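Long-range contact in alpha-fucosidase (Bifidobacterium bifidum, PDB 2EAB), which probably hydrolyses terminal alpha-1,2-linked L-fucose, the chain being the catalytic part of a longer, calcium-binding protein: residues A[421-434]-A[507-521]. Numbering follows the deposited sequence.
With EDO (1,2-ethanediol), chain D; EDO (1,2-ethanediol), chain I; EDO (1,2-ethanediol), chain G.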
ATOM      1  N   MET A 421       1.448  -1.017   9.983  1.00  5.44           N
ATOM      2  CA  MET A 421       2.784  -0.841   9.428  1.00  5.88           C
ATOM      3  C   MET A 421       3.702  -2.045   9.634  1.00  5.92           C
ATOM      4  O   MET A 421       4.922  -1.906   9.653  1.00  6.03           O
ATOM      5  CB  MET A 421       3.396   0.453   9.985  1.00  6.18           C
ATOM      6  CG  MET A 421       4.432   1.108   9.086  1.00  6.94           C
ATOM      7  SD  MET A 421       4.816   2.781   9.615  1.00  6.66           S
ATOM      8  CE  MET A 421       5.829   2.448  11.056  1.00  7.02           C
ATOM      9  N   ASN A 422       3.119  -3.234   9.747  1.00  6.04           N
ATOM     10  CA  ASN A 422       3.919  -4.456   9.826  1.00  6.29           C
ATOM     11  C   ASN A 422       3.505  -5.477   8.763  1.00  6.14           C
ATOM     12  O   ASN A 422       3.464  -6.680   9.021  1.00  6.24           O
ATOM     13  CB  ASN A 422       3.901  -5.050  11.244  1.00  6.85           C
ATOM     14  CG  ASN A 422       5.181  -5.814  11.585  1.00  6.58           C
ATOM     15  OD1 ASN A 422       6.204  -5.690  10.908  1.00  6.25           O
ATOM     16  ND2 ASN A 422       5.126  -6.605  12.648  1.00  7.12           N
ATOM     17  N   VAL A 423       3.171  -4.939   7.586  1.00  6.05           N
ATOM     18  CA  VAL A 423       3.029  -5.611   6.278  1.00  6.20           C
ATOM     19  C   VAL A 423       2.032  -4.863   5.396  1.00  5.97           C
ATOM     20  O   VAL A 423       2.218  -4.789   4.181  1.00  5.75           O
ATOM     21  CB  VAL A 423       2.681  -7.139   6.324  1.00  6.48           C
ATOM     22  CG1 VAL A 423       1.270  -7.396   6.857  1.00  7.05           C
ATOM     23  CG2 VAL A 423       2.850  -7.775   4.937  1.00  7.12           C
ATOM     24  N   ASN A 424       0.981  -4.316   6.001  1.00  5.57           N
ATOM     25  CA  ASN A 424      -0.152  -3.833   5.216  1.00  5.61           C
ATOM     26  C   ASN A 424       0.145  -2.532   4.488  1.00  5.43           C
ATOM     27  O   ASN A 424      -0.037  -2.442   3.275  1.00  5.37           O
ATOM     28  CB  ASN A 424      -1.398  -3.675   6.085  1.00  6.11           C
ATOM     29  CG  ASN A 424      -1.743  -4.937   6.846  1.00  6.29           C
ATOM     30  OD1 ASN A 424      -2.504  -5.788   6.365  1.00  9.35           O
ATOM     31  ND2 ASN A 424      -1.169  -5.086   8.017  1.00  6.03           N
ATOM     32  N   LEU A 425       0.624  -1.537   5.225  1.00  5.54           N
ATOM     33  CA  LEU A 425       0.991  -0.268   4.608  1.00  5.70           C
ATOM     34  C   LEU A 425       2.129  -0.460   3.605  1.00  5.62           C
ATOM     35  O   LEU A 425       2.149   0.170   2.542  1.00  5.79           O
ATOM     36  CB  LEU A 425       1.355   0.769   5.673  1.00  5.59           C
ATOM     37  CG  LEU A 425       1.621   2.188   5.163  1.00  5.83           C
ATOM     38  CD1 LEU A 425       0.396   2.774   4.466  1.00  6.55           C
ATOM     39  CD2 LEU A 425       2.093   3.090   6.289  1.00  6.21           C
ATOM     40  N   GLN A 426       3.068  -1.340   3.946  1.00  5.51           N
ATOM     41  CA  GLN A 426       4.139  -1.713   3.029  1.00  5.42           C
ATOM     42  C   GLN A 426       3.557  -2.224   1.713  1.00  5.71           C
ATOM     43  O   GLN A 426       3.968  -1.790   0.634  1.00  5.62           O
ATOM     44  CB  GLN A 426       5.035  -2.784   3.653  1.00  5.93           C
ATOM     45  CG  GLN A 426       5.963  -2.286   4.763  1.00  5.58           C
ATOM     46  CD  GLN A 426       5.318  -2.176   6.140  1.00  5.06           C
ATOM     47  OE1 GLN A 426       4.140  -2.507   6.339  1.00  5.75           O
ATOM     48  NE2 GLN A 426       6.105  -1.717   7.107  1.00  5.62           N
ATOM     49  N   MET A 427       2.603  -3.149   1.806  1.00  5.55           N
ATOM     50  CA  MET A 427       1.974  -3.739   0.628  1.00  5.58           C
ATOM     51  C   MET A 427       1.267  -2.699  -0.242  1.00  5.64           C
ATOM     52  O   MET A 427       1.323  -2.774  -1.473  1.00  5.85           O
ATOM     53  CB  MET A 427       1.014  -4.853   1.036  1.00  5.64           C
ATOM     54  CG  MET A 427       0.527  -5.680  -0.137  1.00  5.94           C
ATOM     55  SD  MET A 427      -0.426  -7.126   0.320  1.00  6.20           S
ATOM     56  CE  MET A 427       0.726  -7.974   1.412  1.00  8.62           C
ATOM     57  N   ASN A 428       0.622  -1.725   0.399  1.00  5.57           N
ATOM     58  CA  ASN A 428      -0.021  -0.632  -0.328  1.00  5.90           C
ATOM     59  C   ASN A 428       0.953   0.083  -1.256  1.00  5.97           C
ATOM     60  O   ASN A 428       0.540   0.647  -2.271  1.00  6.92           O
ATOM     61  CB  ASN A 428      -0.598   0.406   0.636  1.00  6.01           C
ATOM     62  CG  ASN A 428      -1.863  -0.054   1.336  1.00  5.24           C
ATOM     63  OD1 ASN A 428      -2.232  -1.227   1.305  1.00  5.67           O
ATOM     64  ND2 ASN A 428      -2.520   0.884   2.007  1.00  6.54           N
ATOM     65  N   TYR A 429       2.229   0.087  -0.875  1.00  6.03           N
ATOM     66  CA  TYR A 429       3.276   0.755  -1.644  1.00  6.10           C
ATOM     67  C   TYR A 429       4.301  -0.198  -2.249  1.00  6.61           C
ATOM     68  O   TYR A 429       5.467   0.167  -2.453  1.00  7.51           O
ATOM     69  CB  TYR A 429       3.908   1.905  -0.828  1.00  6.35           C
ATOM     70  CG  TYR A 429       2.893   3.002  -0.616  1.00  6.12           C
ATOM     71  CD1 TYR A 429       2.742   4.020  -1.556  1.00  6.34           C
ATOM     72  CD2 TYR A 429       2.033   2.984   0.481  1.00  6.10           C
ATOM     73  CE1 TYR A 429       1.775   5.005  -1.394  1.00  6.40           C
ATOM     74  CE2 TYR A 429       1.068   3.966   0.650  1.00  6.09           C
ATOM     75  CZ  TYR A 429       0.942   4.970  -0.289  1.00  6.31           C
ATOM     76  OH  TYR A 429      -0.024   5.931  -0.109  1.00  6.29           O
ATOM     77  N   TRP A 430       3.863  -1.424  -2.540  1.00  6.05           N
ATOM     78  CA  TRP A 430       4.673  -2.352  -3.329  1.00  6.35           C
ATOM     79  C   TRP A 430       4.594  -2.186  -4.850  1.00  6.14           C
ATOM     80  O   TRP A 430       5.610  -2.375  -5.508  1.00  6.64           O
ATOM     81  CB  TRP A 430       4.397  -3.812  -2.972  1.00  6.96           C
ATOM     82  CG  TRP A 430       4.979  -4.254  -1.663  1.00  7.57           C
ATOM     83  CD1 TRP A 430       5.911  -3.605  -0.901  1.00  8.37           C
ATOM     84  CD2 TRP A 430       4.676  -5.472  -0.975  1.00  8.03           C
ATOM     85  NE1 TRP A 430       6.185  -4.336   0.238  1.00  8.11           N
ATOM     86  CE2 TRP A 430       5.441  -5.487   0.213  1.00  8.55           C
ATOM     87  CE3 TRP A 430       3.826  -6.552  -1.246  1.00  9.15           C
ATOM     88  CZ2 TRP A 430       5.374  -6.546   1.134  1.00  9.03           C
ATOM     89  CZ3 TRP A 430       3.761  -7.599  -0.330  1.00  9.83           C
ATOM     90  CH2 TRP A 430       4.533  -7.588   0.840  1.00  9.38           C
ATOM     91  N   PRO A 431       3.406  -1.898  -5.432  1.00  6.17           N
ATOM     92  CA  PRO A 431       3.401  -1.728  -6.899  1.00  6.45           C
ATOM     93  C   PRO A 431       3.672  -0.306  -7.366  1.00  6.32           C
ATOM     94  O   PRO A 431       3.723  -0.052  -8.568  1.00  6.43           O
ATOM     95  CB  PRO A 431       1.971  -2.104  -7.276  1.00  6.65           C
ATOM     96  CG  PRO A 431       1.161  -1.645  -6.099  1.00  6.81           C
ATOM     97  CD  PRO A 431       2.043  -1.803  -4.872  1.00  6.61           C
ATOM     98  N   THR A 432       3.845   0.616  -6.433  1.00  6.35           N
ATOM     99  CA  THR A 432       3.798   2.032  -6.756  1.00  6.23           C
ATOM    100  C   THR A 432       4.877   2.459  -7.746  1.00  6.13           C
ATOM    101  O   THR A 432       4.631   3.299  -8.608  1.00  6.29           O
ATOM    102  CB  THR A 432       3.895   2.864  -5.470  1.00  6.38           C
ATOM    103  OG1 THR A 432       3.059   2.269  -4.467  1.00  6.42           O
ATOM    104  CG2 THR A 432       3.465   4.308  -5.712  1.00  7.19           C
ATOM    105  N   TYR A 433       6.065   1.881  -7.616  1.00  5.89           N
ATOM    106  CA  TYR A 433       7.165   2.246  -8.497  1.00  5.99           C
ATOM    107  C   TYR A 433       7.236   1.373  -9.746  1.00  5.89           C
ATOM    108  O   TYR A 433       7.348   1.887 -10.864  1.00  6.03           O
ATOM    109  CB  TYR A 433       8.487   2.209  -7.735  1.00  6.19           C
ATOM    110  CG  TYR A 433       8.433   2.921  -6.407  1.00  6.21           C
ATOM    111  CD1 TYR A 433       8.396   4.312  -6.348  1.00  6.41           C
ATOM    112  CD2 TYR A 433       8.399   2.203  -5.208  1.00  6.42           C
ATOM    113  CE1 TYR A 433       8.335   4.970  -5.135  1.00  7.17           C
ATOM    114  CE2 TYR A 433       8.341   2.853  -3.983  1.00  6.28           C
ATOM    115  CZ  TYR A 433       8.318   4.236  -3.958  1.00  6.42           C
ATOM    116  OH  TYR A 433       8.272   4.896  -2.754  1.00  6.95           O
ATOM    117  N   SER A 434       7.158   0.058  -9.561  1.00  5.97           N
ATOM    118  CA  SER A 434       7.279  -0.873 -10.684  1.00  6.15           C
ATOM    119  C   SER A 434       6.138  -0.697 -11.686  1.00  6.16           C
ATOM    120  O   SER A 434       6.335  -0.891 -12.892  1.00  6.41           O
ATOM    121  CB  SER A 434       7.373  -2.320 -10.195  1.00  6.30           C
ATOM    122  OG  SER A 434       6.176  -2.717  -9.552  1.00  6.79           O
ATOM    123  N   ALA A 507       9.106  -2.298  12.270  1.00  5.73           N
ATOM    124  CA  ALA A 507       8.150  -1.700  11.345  1.00  5.92           C
ATOM    125  C   ALA A 507       8.722  -0.448  10.677  1.00  5.68           C
ATOM    126  O   ALA A 507       8.427  -0.176   9.506  1.00  5.65           O
ATOM    127  CB  ALA A 507       6.862  -1.361  12.071  1.00  6.50           C
ATOM    128  N   VAL A 508       9.515   0.327  11.419  1.00  5.54           N
ATOM    129  CA  VAL A 508      10.109   1.543  10.856  1.00  5.82           C
ATOM    130  C   VAL A 508      11.197   1.223   9.817  1.00  5.78           C
ATOM    131  O   VAL A 508      11.086   1.661   8.675  1.00  6.05           O
ATOM    132  CB  VAL A 508      10.565   2.551  11.948  1.00  5.79           C
ATOM    133  CG1 VAL A 508      11.284   3.735  11.318  1.00  6.46           C
ATOM    134  CG2 VAL A 508       9.364   3.026  12.749  1.00  6.23           C
ATOM    135  N   PRO A 509      12.221   0.418  10.179  1.00  5.82           N
ATOM    136  CA  PRO A 509      13.079  -0.127   9.119  1.00  6.27           C
ATOM    137  C   PRO A 509      12.298  -0.631   7.896  1.00  6.14           C
ATOM    138  O   PRO A 509      12.632  -0.284   6.765  1.00  6.45           O
ATOM    139  CB  PRO A 509      13.816  -1.269   9.832  1.00  6.29           C
ATOM    140  CG  PRO A 509      13.975  -0.759  11.237  1.00  6.50           C
ATOM    141  CD  PRO A 509      12.707   0.030  11.522  1.00  6.27           C
ATOM    142  N   TRP A 510      11.252  -1.422   8.108  1.00  5.85           N
ATOM    143  CA  TRP A 510      10.514  -1.976   6.981  1.00  5.58           C
ATOM    144  C   TRP A 510       9.883  -0.899   6.091  1.00  5.76           C
ATOM    145  O   TRP A 510      10.089  -0.904   4.876  1.00  5.77           O
ATOM    146  CB  TRP A 510       9.462  -2.963   7.463  1.00  5.88           C
ATOM    147  CG  TRP A 510       8.915  -3.860   6.389  1.00  5.53           C
ATOM    148  CD1 TRP A 510       9.177  -3.819   5.043  1.00  5.78           C
ATOM    149  CD2 TRP A 510       7.991  -4.920   6.585  1.00  5.92           C
ATOM    150  NE1 TRP A 510       8.478  -4.806   4.398  1.00  6.04           N
ATOM    151  CE2 TRP A 510       7.731  -5.492   5.321  1.00  5.81           C
ATOM    152  CE3 TRP A 510       7.350  -5.446   7.716  1.00  5.99           C
ATOM    153  CZ2 TRP A 510       6.866  -6.578   5.158  1.00  6.81           C
ATOM    154  CZ3 TRP A 510       6.498  -6.524   7.559  1.00  6.26           C
ATOM    155  CH2 TRP A 510       6.256  -7.074   6.288  1.00  6.18           C
ATOM    156  N   ILE A 511       9.119   0.021   6.677  1.00  5.58           N
ATOM    157  CA  ILE A 511       8.501   1.066   5.862  1.00  5.54           C
ATOM    158  C   ILE A 511       9.559   1.954   5.196  1.00  5.41           C
ATOM    159  O   ILE A 511       9.324   2.488   4.116  1.00  5.27           O
ATOM    160  CB  ILE A 511       7.451   1.893   6.656  1.00  5.66           C
ATOM    161  CG1 ILE A 511       6.438   2.548   5.709  1.00  5.83           C
ATOM    162  CG2 ILE A 511       8.116   2.922   7.569  1.00  5.97           C
ATOM    163  CD1 ILE A 511       5.529   1.555   4.987  1.00  6.37           C
ATOM    164  N   LEU A 512      10.725   2.089   5.826  1.00  5.80           N
ATOM    165  CA  LEU A 512      11.836   2.789   5.183  1.00  6.00           C
ATOM    166  C   LEU A 512      12.298   2.136   3.886  1.00  5.86           C
ATOM    167  O   LEU A 512      12.867   2.816   3.023  1.00  6.30           O
ATOM    168  CB  LEU A 512      13.002   2.997   6.142  1.00  5.95           C
ATOM    169  CG  LEU A 512      12.756   4.075   7.206  1.00  6.35           C
ATOM    170  CD1 LEU A 512      13.822   3.996   8.288  1.00  7.28           C
ATOM    171  CD2 LEU A 512      12.689   5.476   6.617  1.00  6.93           C
ATOM    172  N   GLN A 513      12.070   0.833   3.736  1.00  5.93           N
ATOM    173  CA  GLN A 513      12.345   0.201   2.444  1.00  5.98           C
ATOM    174  C   GLN A 513      11.492   0.814   1.342  1.00  5.84           C
ATOM    175  O   GLN A 513      12.005   1.154   0.274  1.00  5.79           O
ATOM    176  CB  GLN A 513      12.116  -1.302   2.479  1.00  6.34           C
ATOM    177  CG  GLN A 513      13.145  -2.075   3.270  1.00  6.89           C
ATOM    178  CD  GLN A 513      13.063  -3.568   3.034  1.00  7.27           C
ATOM    179  OE1 GLN A 513      12.932  -4.017   1.900  1.00  7.42           O
ATOM    180  NE2 GLN A 513      13.170  -4.346   4.106  1.00  7.23           N
ATOM    181  N   ASN A 514      10.190   0.951   1.598  1.00  5.40           N
ATOM    182  CA  ASN A 514       9.294   1.558   0.614  1.00  5.78           C
ATOM    183  C   ASN A 514       9.729   2.978   0.279  1.00  5.98           C
ATOM    184  O   ASN A 514       9.648   3.411  -0.870  1.00  6.13           O
ATOM    185  CB  ASN A 514       7.851   1.604   1.128  1.00  6.09           C
ATOM    186  CG  ASN A 514       7.230   0.236   1.305  1.00  6.09           C
ATOM    187  OD1 ASN A 514       6.445  -0.219   0.466  1.00  7.95           O
ATOM    188  ND2 ASN A 514       7.541  -0.408   2.410  1.00  4.75           N
ATOM    189  N   VAL A 515      10.195   3.692   1.298  1.00  5.88           N
ATOM    190  CA  VAL A 515      10.664   5.064   1.135  1.00  6.45           C
ATOM    191  C   VAL A 515      11.929   5.103   0.273  1.00  6.30           C
ATOM    192  O   VAL A 515      12.003   5.880  -0.682  1.00  6.48           O
ATOM    193  CB  VAL A 515      10.874   5.763   2.504  1.00  6.44           C
ATOM    194  CG1 VAL A 515      11.515   7.126   2.325  1.00  7.45           C
ATOM    195  CG2 VAL A 515       9.548   5.906   3.234  1.00  6.90           C
ATOM    196  N   TYR A 516      12.912   4.263   0.598  1.00  6.19           N
ATOM    197  CA  TYR A 516      14.154   4.238  -0.170  1.00  6.27           C
ATOM    198  C   TYR A 516      13.918   3.865  -1.636  1.00  6.25           C
ATOM    199  O   TYR A 516      14.622   4.351  -2.528  1.00  6.26           O
ATOM    200  CB  TYR A 516      15.211   3.323   0.472  1.00  6.53           C
ATOM    201  CG  TYR A 516      16.514   3.386  -0.288  1.00  7.13           C
ATOM    202  CD1 TYR A 516      17.317   4.519  -0.217  1.00  7.73           C
ATOM    203  CD2 TYR A 516      16.920   2.344  -1.122  1.00  8.04           C
ATOM    204  CE1 TYR A 516      18.500   4.615  -0.942  1.00  9.05           C
ATOM    205  CE2 TYR A 516      18.113   2.433  -1.852  1.00  9.15           C
ATOM    206  CZ  TYR A 516      18.889   3.576  -1.755  1.00  8.64           C
ATOM    207  OH  TYR A 516      20.065   3.693  -2.470  1.00 10.02           O
ATOM    208  N   GLU A 517      12.929   3.011  -1.889  1.00  6.12           N
ATOM    209  CA  GLU A 517      12.599   2.643  -3.265  1.00  6.25           C
ATOM    210  C   GLU A 517      12.228   3.844  -4.133  1.00  6.15           C
ATOM    211  O   GLU A 517      12.441   3.818  -5.343  1.00  6.12           O
ATOM    212  CB  GLU A 517      11.499   1.587  -3.307  1.00  6.19           C
ATOM    213  CG  GLU A 517      11.944   0.253  -2.751  1.00  6.88           C
ATOM    214  CD  GLU A 517      11.325  -0.929  -3.450  1.00  7.04           C
ATOM    215  OE1 GLU A 517      10.181  -0.815  -3.944  1.00  7.27           O
ATOM    216  OE2 GLU A 517      11.990  -1.984  -3.512  1.00  8.40           O
ATOM    217  N   ALA A 518      11.691   4.902  -3.528  1.00  6.19           N
ATOM    218  CA  ALA A 518      11.406   6.113  -4.290  1.00  6.69           C
ATOM    219  C   ALA A 518      12.669   6.652  -4.948  1.00  6.46           C
ATOM    220  O   ALA A 518      12.614   7.165  -6.071  1.00  7.18           O
ATOM    221  CB  ALA A 518      10.764   7.166  -3.410  1.00  6.93           C
ATOM    222  N   TYR A 519      13.799   6.536  -4.251  1.00  6.38           N
ATOM    223  CA  TYR A 519      15.087   6.877  -4.842  1.00  6.76           C
ATOM    224  C   TYR A 519      15.595   5.808  -5.815  1.00  6.63           C
ATOM    225  O   TYR A 519      16.052   6.137  -6.916  1.00  6.91           O
ATOM    226  CB  TYR A 519      16.152   7.183  -3.781  1.00  7.42           C
ATOM    227  CG  TYR A 519      17.470   7.526  -4.425  1.00  8.87           C
ATOM    228  CD1 TYR A 519      17.591   8.690  -5.182  1.00  9.96           C
ATOM    229  CD2 TYR A 519      18.574   6.681  -4.335  1.00  9.92           C
ATOM    230  CE1 TYR A 519      18.773   9.026  -5.812  1.00 11.19           C
ATOM    231  CE2 TYR A 519      19.785   7.017  -4.977  1.00  9.89           C
ATOM    232  CZ  TYR A 519      19.857   8.194  -5.703  1.00 10.52           C
ATOM    233  OH  TYR A 519      21.022   8.557  -6.338  1.00 11.95           O
ATOM    234  N   GLU A 520      15.521   4.535  -5.427  1.00  6.74           N
ATOM    235  CA  GLU A 520      16.000   3.451  -6.298  1.00  7.34           C
ATOM    236  C   GLU A 520      15.436   3.562  -7.702  1.00  7.10           C
ATOM    237  O   GLU A 520      16.155   3.392  -8.687  1.00  7.59           O
ATOM    238  CB  GLU A 520      15.543   2.096  -5.796  1.00  8.00           C
ATOM    239  CG  GLU A 520      16.256   1.531  -4.625  1.00  8.73           C
ATOM    240  CD  GLU A 520      15.719   0.152  -4.288  1.00  9.32           C
ATOM    241  OE1 GLU A 520      14.520  -0.094  -4.550  1.00  9.03           O
ATOM    242  OE2 GLU A 520      16.475  -0.686  -3.762  1.00  9.85           O
ATOM    243  N   TYR A 521      14.130   3.795  -7.792  1.00  6.88           N
ATOM    244  CA  TYR A 521      13.441   3.777  -9.069  1.00  7.14           C
ATOM    245  C   TYR A 521      13.506   5.109  -9.833  1.00  7.67           C
ATOM    246  O   TYR A 521      13.151   5.154 -11.015  1.00  8.51           O
ATOM    247  CB  TYR A 521      11.984   3.375  -8.870  1.00  7.38           C
ATOM    248  CG  TYR A 521      11.705   1.900  -8.669  1.00  6.57           C
ATOM    249  CD1 TYR A 521      11.403   1.080  -9.753  1.00  6.81           C
ATOM    250  CD2 TYR A 521      11.682   1.337  -7.392  1.00  6.15           C
ATOM    251  CE1 TYR A 521      11.098  -0.262  -9.580  1.00  6.92           C
ATOM    252  CE2 TYR A 521      11.370  -0.011  -7.211  1.00  6.49           C
ATOM    253  CZ  TYR A 521      11.078  -0.798  -8.313  1.00  6.71           C
ATOM    254  OH  TYR A 521      10.763  -2.125  -8.155  1.00  7.34           O
TER
HETATM  255  C1  EDO D4804       5.476  -9.677   8.848  1.00 29.74           C
HETATM  256  O1  EDO D4804       4.806 -11.034   8.889  1.00 30.59           O
HETATM  257  C2  EDO D4804       5.181  -9.026  10.257  1.00 30.60           C
HETATM  258  O2  EDO D4804       3.717  -8.706  10.337  1.00 27.98           O
HETATM  259  C1  EDO I4812      20.032   4.507  -7.955  1.00 41.98           C
HETATM  260  O1  EDO I4812      19.329   3.617  -7.031  1.00 40.66           O
HETATM  261  C2  EDO I4812      18.876   5.548  -8.134  1.00 42.33           C
HETATM  262  O2  EDO I4812      18.399   5.159  -9.718  1.00 41.15           O
HETATM  263  C1  EDO G4807       9.516  -5.338  -4.591  1.00 42.74           C
HETATM  264  O1  EDO G4807      10.361  -5.676  -5.800  1.00 37.02           O
HETATM  265  C2  EDO G4807       8.614  -4.115  -5.020  1.00 43.60           C
HETATM  266  O2  EDO G4807       9.506  -3.046  -5.425  1.00 37.12           O
HETATM  267  O   HOH W   1       8.206  -0.458  -2.163  1.00  8.97           O
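Ala507 opens the helix 507-520 with a methyl small enough to lie against the backbone of Met421, while the thioether of Met421 reaches past it to Val508 and Ile511. In Trp510, chi1 of -164° turns the indole across the gap, and its face meets Gln426, whose CG stands 3.5 Å from the centroid of the five-membered ring, almost on its normal, a CH-pi contact. OD1 of Asn422, hydrogen-bonded to Tyr578, lies in the ring plane at the indole edge, 3.4 Å from CE3. Gln426 is a knob among Ala507, Trp510, Ile511 and Asn514; its chain bends at chi2 (82°), and NE2 turns back to donate a nearly straight 2.8 Å hydrogen bond to O of Met421, from above the carbonyl plane. The branched Ile511 sets its terminal CD1 against Leu425 and the aliphatic part of Gln426. Asn514 places its amide beside the carbonyl oxygens of Gln426 and Tyr429, and its backbone O accepts a 2.8 Å hydrogen bond from OH of Tyr433. Glu517 OE1 and Tyr429 O both lie within hydrogen-bonding reach of water 1; OE2 forms a salt bridge with Arg820. The Tyr433 ring lies against the backbone of Glu517 and Ala518, whose methyl leaves room for it. Glu520 binds calcium in another crystal structure of this protein. Finally, Tyr521 receives CB of Tyr433 over its face, 3.4 Å from the ring centroid. Helices 424-428 and 507-520, almost parallel (8°), belong to the family 95 (alpha/alpha)6-barrel domain; rings and aliphatic stems pack closely, while Gln426 NE2 (within its own segment) and the Tyr433 hydroxyl (across the contact) spend their polarity on backbone carbonyls.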